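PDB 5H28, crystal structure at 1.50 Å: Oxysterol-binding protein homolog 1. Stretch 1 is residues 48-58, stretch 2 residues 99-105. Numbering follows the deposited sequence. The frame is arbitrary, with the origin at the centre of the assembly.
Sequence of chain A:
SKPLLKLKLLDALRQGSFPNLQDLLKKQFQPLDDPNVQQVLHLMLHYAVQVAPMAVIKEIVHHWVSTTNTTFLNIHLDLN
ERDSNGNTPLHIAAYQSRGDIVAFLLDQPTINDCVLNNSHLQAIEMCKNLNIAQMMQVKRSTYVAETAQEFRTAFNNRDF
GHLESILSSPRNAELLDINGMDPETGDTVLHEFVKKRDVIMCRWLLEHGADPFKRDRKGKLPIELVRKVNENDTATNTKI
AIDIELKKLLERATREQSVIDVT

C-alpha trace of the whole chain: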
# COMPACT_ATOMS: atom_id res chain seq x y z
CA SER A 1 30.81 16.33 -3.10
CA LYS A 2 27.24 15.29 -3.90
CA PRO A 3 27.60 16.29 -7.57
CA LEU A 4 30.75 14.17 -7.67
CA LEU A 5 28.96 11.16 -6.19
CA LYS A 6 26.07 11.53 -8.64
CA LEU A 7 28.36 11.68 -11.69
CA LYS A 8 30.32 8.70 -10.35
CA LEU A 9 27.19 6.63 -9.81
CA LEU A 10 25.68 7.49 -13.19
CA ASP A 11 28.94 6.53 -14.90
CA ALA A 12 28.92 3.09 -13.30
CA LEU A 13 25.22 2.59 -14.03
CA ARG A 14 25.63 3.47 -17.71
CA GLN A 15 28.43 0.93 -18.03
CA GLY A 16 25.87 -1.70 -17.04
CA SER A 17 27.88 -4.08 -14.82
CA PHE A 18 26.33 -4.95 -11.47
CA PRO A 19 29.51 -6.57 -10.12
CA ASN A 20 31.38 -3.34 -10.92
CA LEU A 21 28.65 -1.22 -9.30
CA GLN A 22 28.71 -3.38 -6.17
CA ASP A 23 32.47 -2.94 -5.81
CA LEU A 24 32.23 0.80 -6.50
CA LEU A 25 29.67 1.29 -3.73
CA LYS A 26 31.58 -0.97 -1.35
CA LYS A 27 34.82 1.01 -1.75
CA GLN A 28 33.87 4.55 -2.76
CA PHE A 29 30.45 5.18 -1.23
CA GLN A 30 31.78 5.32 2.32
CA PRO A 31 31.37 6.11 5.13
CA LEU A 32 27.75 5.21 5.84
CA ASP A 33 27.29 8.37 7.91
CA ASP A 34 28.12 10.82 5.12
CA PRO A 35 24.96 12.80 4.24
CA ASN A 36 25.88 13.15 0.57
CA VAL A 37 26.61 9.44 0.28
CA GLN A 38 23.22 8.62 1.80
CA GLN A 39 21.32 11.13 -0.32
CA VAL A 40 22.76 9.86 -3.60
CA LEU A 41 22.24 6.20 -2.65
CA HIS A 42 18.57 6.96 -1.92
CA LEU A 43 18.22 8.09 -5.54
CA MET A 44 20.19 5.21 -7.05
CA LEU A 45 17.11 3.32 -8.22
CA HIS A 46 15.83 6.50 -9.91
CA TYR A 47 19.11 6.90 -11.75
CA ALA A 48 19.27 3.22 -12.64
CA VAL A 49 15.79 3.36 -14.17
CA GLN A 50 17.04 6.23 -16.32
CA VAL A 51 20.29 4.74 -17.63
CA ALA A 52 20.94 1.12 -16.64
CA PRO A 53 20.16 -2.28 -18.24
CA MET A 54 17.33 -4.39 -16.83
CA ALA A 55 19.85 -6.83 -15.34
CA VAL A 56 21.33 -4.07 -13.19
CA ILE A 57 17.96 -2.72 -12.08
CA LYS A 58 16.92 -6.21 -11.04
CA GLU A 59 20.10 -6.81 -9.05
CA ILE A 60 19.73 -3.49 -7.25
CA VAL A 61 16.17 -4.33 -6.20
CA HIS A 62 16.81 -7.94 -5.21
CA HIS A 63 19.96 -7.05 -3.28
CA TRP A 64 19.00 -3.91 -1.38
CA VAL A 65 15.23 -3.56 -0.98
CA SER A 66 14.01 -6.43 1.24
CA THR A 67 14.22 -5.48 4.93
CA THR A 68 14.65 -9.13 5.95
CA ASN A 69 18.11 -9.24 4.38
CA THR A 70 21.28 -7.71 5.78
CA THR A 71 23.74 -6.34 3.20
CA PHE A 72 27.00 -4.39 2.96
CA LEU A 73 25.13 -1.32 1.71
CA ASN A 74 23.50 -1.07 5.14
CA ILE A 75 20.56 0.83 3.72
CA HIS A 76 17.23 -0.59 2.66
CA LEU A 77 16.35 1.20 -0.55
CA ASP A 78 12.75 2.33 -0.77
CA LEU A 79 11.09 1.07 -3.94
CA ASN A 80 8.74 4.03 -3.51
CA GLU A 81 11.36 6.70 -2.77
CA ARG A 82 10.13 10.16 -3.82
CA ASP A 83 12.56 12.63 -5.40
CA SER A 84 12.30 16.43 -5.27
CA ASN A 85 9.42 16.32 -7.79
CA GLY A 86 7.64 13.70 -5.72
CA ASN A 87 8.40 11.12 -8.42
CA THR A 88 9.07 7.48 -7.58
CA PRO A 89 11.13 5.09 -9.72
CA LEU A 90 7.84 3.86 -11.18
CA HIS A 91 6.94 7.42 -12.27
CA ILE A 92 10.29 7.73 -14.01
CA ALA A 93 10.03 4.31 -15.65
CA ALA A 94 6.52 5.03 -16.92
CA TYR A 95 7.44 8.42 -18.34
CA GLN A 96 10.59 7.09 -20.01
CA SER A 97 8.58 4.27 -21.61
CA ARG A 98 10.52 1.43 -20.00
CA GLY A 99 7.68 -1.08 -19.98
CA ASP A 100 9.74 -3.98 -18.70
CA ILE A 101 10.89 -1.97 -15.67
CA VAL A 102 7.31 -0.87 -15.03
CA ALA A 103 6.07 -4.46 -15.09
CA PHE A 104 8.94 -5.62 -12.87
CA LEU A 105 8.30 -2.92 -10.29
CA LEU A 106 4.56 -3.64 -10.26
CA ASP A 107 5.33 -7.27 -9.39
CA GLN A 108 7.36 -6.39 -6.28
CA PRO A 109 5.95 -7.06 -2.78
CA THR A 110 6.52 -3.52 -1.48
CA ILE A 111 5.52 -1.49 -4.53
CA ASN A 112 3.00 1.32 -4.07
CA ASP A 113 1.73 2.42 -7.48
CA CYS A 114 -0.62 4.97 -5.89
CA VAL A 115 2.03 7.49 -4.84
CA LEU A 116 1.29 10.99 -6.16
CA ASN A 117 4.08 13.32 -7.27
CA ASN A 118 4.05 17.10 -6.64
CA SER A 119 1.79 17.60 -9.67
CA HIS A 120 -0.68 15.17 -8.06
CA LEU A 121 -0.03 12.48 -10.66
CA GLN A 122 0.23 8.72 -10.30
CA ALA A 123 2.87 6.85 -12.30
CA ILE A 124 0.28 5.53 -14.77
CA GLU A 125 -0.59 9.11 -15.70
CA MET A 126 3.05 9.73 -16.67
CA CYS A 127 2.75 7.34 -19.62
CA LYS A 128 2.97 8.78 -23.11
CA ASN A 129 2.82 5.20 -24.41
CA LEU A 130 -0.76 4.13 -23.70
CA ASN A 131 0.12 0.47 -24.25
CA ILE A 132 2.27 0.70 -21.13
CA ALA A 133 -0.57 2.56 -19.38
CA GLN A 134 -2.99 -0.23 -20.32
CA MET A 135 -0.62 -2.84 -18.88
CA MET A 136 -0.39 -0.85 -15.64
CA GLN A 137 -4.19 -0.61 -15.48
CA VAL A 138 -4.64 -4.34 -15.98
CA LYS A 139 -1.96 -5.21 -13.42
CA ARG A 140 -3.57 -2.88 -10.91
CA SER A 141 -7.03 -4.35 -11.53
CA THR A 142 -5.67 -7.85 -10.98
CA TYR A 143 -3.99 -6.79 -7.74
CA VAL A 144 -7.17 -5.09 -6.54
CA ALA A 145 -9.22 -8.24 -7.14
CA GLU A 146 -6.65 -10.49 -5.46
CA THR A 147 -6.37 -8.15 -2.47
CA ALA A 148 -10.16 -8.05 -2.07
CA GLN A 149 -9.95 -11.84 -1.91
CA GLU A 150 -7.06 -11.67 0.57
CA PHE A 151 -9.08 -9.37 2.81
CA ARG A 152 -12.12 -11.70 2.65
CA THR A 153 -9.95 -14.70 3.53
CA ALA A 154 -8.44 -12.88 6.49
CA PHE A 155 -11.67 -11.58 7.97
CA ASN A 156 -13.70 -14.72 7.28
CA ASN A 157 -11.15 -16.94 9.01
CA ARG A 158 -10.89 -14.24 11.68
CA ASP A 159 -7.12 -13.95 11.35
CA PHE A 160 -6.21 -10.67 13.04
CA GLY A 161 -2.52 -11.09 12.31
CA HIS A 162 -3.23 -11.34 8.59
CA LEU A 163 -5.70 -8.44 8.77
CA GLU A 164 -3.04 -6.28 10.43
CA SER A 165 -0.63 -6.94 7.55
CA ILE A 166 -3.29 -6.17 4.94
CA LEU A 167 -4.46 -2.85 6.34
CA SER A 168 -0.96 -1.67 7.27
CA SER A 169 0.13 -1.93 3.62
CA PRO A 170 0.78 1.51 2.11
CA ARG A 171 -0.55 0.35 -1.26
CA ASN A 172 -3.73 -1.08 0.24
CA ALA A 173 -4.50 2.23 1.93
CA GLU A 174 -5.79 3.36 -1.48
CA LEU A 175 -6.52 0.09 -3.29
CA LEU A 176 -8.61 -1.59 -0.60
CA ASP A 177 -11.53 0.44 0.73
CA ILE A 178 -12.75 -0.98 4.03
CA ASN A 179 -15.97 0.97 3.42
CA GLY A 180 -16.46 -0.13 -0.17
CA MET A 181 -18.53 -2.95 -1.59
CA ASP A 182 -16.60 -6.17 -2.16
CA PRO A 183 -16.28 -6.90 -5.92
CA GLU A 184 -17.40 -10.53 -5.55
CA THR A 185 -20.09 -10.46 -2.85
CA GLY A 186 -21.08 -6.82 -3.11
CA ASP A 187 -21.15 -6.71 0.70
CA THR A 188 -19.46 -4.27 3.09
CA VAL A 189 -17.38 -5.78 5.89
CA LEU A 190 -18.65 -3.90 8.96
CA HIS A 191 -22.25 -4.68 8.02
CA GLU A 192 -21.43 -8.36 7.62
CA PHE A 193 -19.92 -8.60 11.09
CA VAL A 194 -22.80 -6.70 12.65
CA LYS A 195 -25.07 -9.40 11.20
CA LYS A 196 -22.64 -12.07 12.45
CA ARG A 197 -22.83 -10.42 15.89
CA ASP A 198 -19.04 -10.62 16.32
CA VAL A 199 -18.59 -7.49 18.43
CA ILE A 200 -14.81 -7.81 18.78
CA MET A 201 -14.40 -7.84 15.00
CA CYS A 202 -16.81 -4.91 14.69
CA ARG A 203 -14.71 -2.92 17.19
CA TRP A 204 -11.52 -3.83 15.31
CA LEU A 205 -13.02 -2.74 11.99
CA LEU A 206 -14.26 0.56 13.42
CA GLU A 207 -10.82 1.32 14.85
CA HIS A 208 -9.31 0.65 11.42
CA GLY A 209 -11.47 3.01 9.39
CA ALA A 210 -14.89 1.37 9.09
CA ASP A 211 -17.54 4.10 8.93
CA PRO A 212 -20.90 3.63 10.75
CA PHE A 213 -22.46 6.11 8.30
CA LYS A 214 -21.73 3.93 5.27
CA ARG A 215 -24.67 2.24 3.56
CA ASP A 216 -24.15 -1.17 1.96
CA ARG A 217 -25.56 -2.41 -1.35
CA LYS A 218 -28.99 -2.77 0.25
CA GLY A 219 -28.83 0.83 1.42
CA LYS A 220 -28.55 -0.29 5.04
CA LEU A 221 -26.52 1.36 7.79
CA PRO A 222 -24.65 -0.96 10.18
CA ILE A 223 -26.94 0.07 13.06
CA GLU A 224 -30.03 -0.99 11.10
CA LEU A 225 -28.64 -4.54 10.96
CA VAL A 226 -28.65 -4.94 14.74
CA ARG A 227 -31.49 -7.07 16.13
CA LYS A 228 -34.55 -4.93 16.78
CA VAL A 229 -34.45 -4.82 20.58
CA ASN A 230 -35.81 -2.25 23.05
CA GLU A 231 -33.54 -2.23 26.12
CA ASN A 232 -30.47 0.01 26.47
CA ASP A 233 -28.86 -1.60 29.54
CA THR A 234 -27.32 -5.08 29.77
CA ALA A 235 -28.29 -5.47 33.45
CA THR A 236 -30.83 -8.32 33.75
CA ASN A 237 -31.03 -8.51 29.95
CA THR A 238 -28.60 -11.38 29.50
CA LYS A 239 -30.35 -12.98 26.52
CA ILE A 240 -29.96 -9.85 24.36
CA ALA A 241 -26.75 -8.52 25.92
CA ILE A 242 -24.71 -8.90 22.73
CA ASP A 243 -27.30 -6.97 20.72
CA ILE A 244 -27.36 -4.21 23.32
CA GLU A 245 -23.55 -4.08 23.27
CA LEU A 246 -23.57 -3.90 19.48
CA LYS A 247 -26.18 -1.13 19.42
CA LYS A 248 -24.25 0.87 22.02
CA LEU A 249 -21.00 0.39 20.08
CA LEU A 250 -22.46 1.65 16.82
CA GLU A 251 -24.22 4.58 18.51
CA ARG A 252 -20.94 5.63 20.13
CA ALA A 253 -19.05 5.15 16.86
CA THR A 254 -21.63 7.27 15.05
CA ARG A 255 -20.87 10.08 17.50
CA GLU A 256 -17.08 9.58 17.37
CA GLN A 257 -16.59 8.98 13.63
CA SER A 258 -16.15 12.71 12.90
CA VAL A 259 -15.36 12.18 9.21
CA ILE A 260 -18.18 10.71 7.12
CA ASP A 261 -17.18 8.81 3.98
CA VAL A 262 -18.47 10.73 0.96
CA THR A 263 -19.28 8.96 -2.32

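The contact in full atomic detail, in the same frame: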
# COMPACT_ATOMS: atom_id res chain seq x y z
N ALA A 48 19.13 4.48 -11.93
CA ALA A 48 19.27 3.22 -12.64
C ALA A 48 18.14 3.07 -13.65
O ALA A 48 18.37 2.60 -14.77
CB ALA A 48 19.26 2.06 -11.67
N VAL A 49 16.93 3.45 -13.26
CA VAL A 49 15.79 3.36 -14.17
C VAL A 49 16.04 4.24 -15.40
O VAL A 49 15.59 3.93 -16.50
CB VAL A 49 14.49 3.81 -13.47
CG1 VAL A 49 13.38 4.02 -14.50
CG2 VAL A 49 14.07 2.76 -12.46
N GLN A 50 16.78 5.33 -15.22
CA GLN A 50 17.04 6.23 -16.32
C GLN A 50 18.15 5.80 -17.28
O GLN A 50 18.08 6.09 -18.47
CB GLN A 50 17.37 7.63 -15.80
CG GLN A 50 16.23 8.30 -15.07
CD GLN A 50 16.49 9.77 -14.81
OE1 GLN A 50 17.50 10.14 -14.20
NE2 GLN A 50 15.59 10.62 -15.28
N VAL A 51 19.16 5.10 -16.77
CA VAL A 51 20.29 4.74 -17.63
C VAL A 51 20.78 3.30 -17.69
O VAL A 51 21.46 2.92 -18.65
CB VAL A 51 21.53 5.60 -17.28
CG1 VAL A 51 21.14 7.06 -17.16
CG2 VAL A 51 22.17 5.11 -15.98
N ALA A 52 20.44 2.48 -16.70
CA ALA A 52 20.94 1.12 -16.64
C ALA A 52 20.13 0.00 -17.29
O ALA A 52 18.93 0.13 -17.51
CB ALA A 52 21.21 0.75 -15.17
N PRO A 53 20.80 -1.12 -17.62
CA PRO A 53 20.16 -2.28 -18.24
C PRO A 53 19.25 -2.95 -17.21
O PRO A 53 19.46 -2.81 -16.00
CB PRO A 53 21.34 -3.17 -18.62
CG PRO A 53 22.46 -2.21 -18.80
CD PRO A 53 22.27 -1.27 -17.64
N MET A 54 18.26 -3.68 -17.70
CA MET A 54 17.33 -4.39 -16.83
C MET A 54 18.04 -5.27 -15.80
O MET A 54 17.64 -5.32 -14.64
CB MET A 54 16.40 -5.26 -17.69
CG MET A 54 15.58 -6.27 -16.91
SD MET A 54 14.39 -5.53 -15.79
CE MET A 54 12.86 -5.85 -16.67
N ALA A 55 19.10 -5.95 -16.23
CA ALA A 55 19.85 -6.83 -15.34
C ALA A 55 20.33 -6.09 -14.10
O ALA A 55 20.26 -6.61 -12.98
CB ALA A 55 21.03 -7.45 -16.08
N VAL A 56 20.83 -4.87 -14.29
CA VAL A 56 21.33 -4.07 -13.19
C VAL A 56 20.20 -3.61 -12.28
O VAL A 56 20.31 -3.66 -11.05
CB VAL A 56 22.11 -2.84 -13.72
CG1 VAL A 56 22.46 -1.90 -12.57
CG2 VAL A 56 23.38 -3.32 -14.41
N ILE A 57 19.10 -3.15 -12.87
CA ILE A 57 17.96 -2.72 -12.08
C ILE A 57 17.46 -3.87 -11.22
O ILE A 57 17.16 -3.69 -10.03
CB ILE A 57 16.84 -2.20 -13.01
CG1 ILE A 57 17.31 -0.90 -13.66
CG2 ILE A 57 15.54 -1.99 -12.22
CD1 ILE A 57 16.50 -0.46 -14.84
N LYS A 58 17.38 -5.06 -11.80
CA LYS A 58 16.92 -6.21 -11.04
C LYS A 58 17.84 -6.54 -9.87
O LYS A 58 17.37 -6.81 -8.77
CB LYS A 58 16.80 -7.44 -11.93
CG LYS A 58 16.35 -8.65 -11.16
CD LYS A 58 16.41 -9.92 -11.95
CE LYS A 58 16.23 -11.11 -11.03
NZ LYS A 58 16.45 -12.39 -11.70
N GLY A 99 8.73 -0.15 -20.34
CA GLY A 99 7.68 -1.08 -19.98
C GLY A 99 8.09 -2.28 -19.16
O GLY A 99 7.35 -2.72 -18.28
N ASP A 100 9.27 -2.82 -19.45
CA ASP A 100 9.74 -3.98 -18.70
C ASP A 100 10.06 -3.61 -17.25
O ASP A 100 9.82 -4.41 -16.35
CB ASP A 100 10.95 -4.62 -19.41
CG ASP A 100 12.09 -3.66 -19.66
OD1 ASP A 100 11.87 -2.42 -19.69
OD2 ASP A 100 13.22 -4.14 -19.87
N ILE A 101 10.57 -2.41 -17.03
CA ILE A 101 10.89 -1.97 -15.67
C ILE A 101 9.58 -1.72 -14.92
O ILE A 101 9.45 -2.03 -13.74
CB ILE A 101 11.71 -0.66 -15.67
CG1 ILE A 101 13.02 -0.85 -16.41
CG2 ILE A 101 11.98 -0.21 -14.24
CD1 ILE A 101 13.87 0.39 -16.40
N VAL A 102 8.61 -1.13 -15.62
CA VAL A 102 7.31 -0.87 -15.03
C VAL A 102 6.68 -2.18 -14.56
O VAL A 102 6.22 -2.28 -13.43
CB VAL A 102 6.37 -0.18 -16.05
CG1 VAL A 102 4.95 -0.12 -15.50
CG2 VAL A 102 6.86 1.23 -16.34
N ALA A 103 6.66 -3.18 -15.44
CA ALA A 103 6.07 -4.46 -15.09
C ALA A 103 6.80 -5.12 -13.92
O ALA A 103 6.17 -5.69 -13.03
CB ALA A 103 6.07 -5.39 -16.30
N PHE A 104 8.13 -5.04 -13.93
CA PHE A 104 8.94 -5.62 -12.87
C PHE A 104 8.61 -4.96 -11.54
O PHE A 104 8.37 -5.63 -10.54
CB PHE A 104 10.43 -5.45 -13.19
CG PHE A 104 11.34 -5.81 -12.04
CD1 PHE A 104 11.43 -7.12 -11.58
CD2 PHE A 104 12.10 -4.83 -11.42
CE1 PHE A 104 12.28 -7.45 -10.53
CE2 PHE A 104 12.95 -5.15 -10.36
CZ PHE A 104 13.04 -6.46 -9.91
N LEU A 105 8.61 -3.63 -11.52
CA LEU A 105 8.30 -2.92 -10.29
C LEU A 105 6.90 -3.24 -9.76
O LEU A 105 6.71 -3.43 -8.56
CB LEU A 105 8.46 -1.41 -10.50
CG LEU A 105 9.88 -0.89 -10.74
CD1 LEU A 105 9.82 0.59 -11.08
CD2 LEU A 105 10.75 -1.13 -9.50

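The methyl carbons Ile57 CD1 and Ile101 CD1 lie 3.2 Å apart, closer than carbons normally rest. No hydrogen bond crosses between these two stretches, although they bury 397 Å² of surface between them; the contact rests on apolar packing and on one methionine whose sulfur lies near an aromatic ring. It is a compact example of a general principle: when neighbouring helices satisfy their own backbone polar groups internally, side-chain packing can supply most of the contact.

The backbone arrangement sets the terms. Stretch 1 comprises the end of one helix, a break at Ala52 and Pro53, and the start of a second helix in which Pro53 occupies the N-cap position. Its carbonyl oxygen accepts from the new helix, with Ile57 N to Pro53 O at 3.2 Å. Stretch 2 is helical throughout, held by bonds such as Phe104 N to Asp100 O at 3.0 Å. Helices 54-58 and 99-105 run in nearly the same direction, 21° apart, and their axes come no closer than 10.9 Å. At that spacing side chains fill much of the gap.

Ile101 is the residue of stretch 2 most covered by its partner. Its CB points toward stretch 1, and its CD1 makes the tight approach to Ile57 noted above. Ile57 likewise directs its CB across the interface, so the two isoleucines meet tip to tip. The earlier helix of stretch 1 contributes as well: Val49 CG2 sits 4.0 Å from Ile101 CG2. Ile101 thus bridges contacts to both helical segments of stretch 1.

Phe104, one helical turn further along, extends the apolar surface. Its CE2 is 4.5 Å from Ile57 CG2, while its CZ approaches Lys58 CA at 4.0 Å. The lysine packs its aliphatic base near the ring, with CG 4.2 Å from Phe104 CZ, and its extended side chain carries the charged end away from stretch 2. A long polar residue can in this way lend its hydrocarbon portion to a contact without burying its amine.

Met54 shows what a flexible side chain adds. Its CB points sideways, but its end turns nearer, placing SD 5.3 Å from the centroid of the Phe104 ring in an oblique sulfur-aromatic arrangement. Its terminal CE reaches Phe104 CB at 4.3 Å and rests 3.4 Å from Asp100 O, touching a carbonyl already engaged within its own helix. The Asp100 side chain lies against Met54 as well, with Asp100 CB 3.6 Å from Met54 CE, while Asp100 OD1 accepts a weak hydrogen bond from Ile101 N at 3.0 Å within its own stretch.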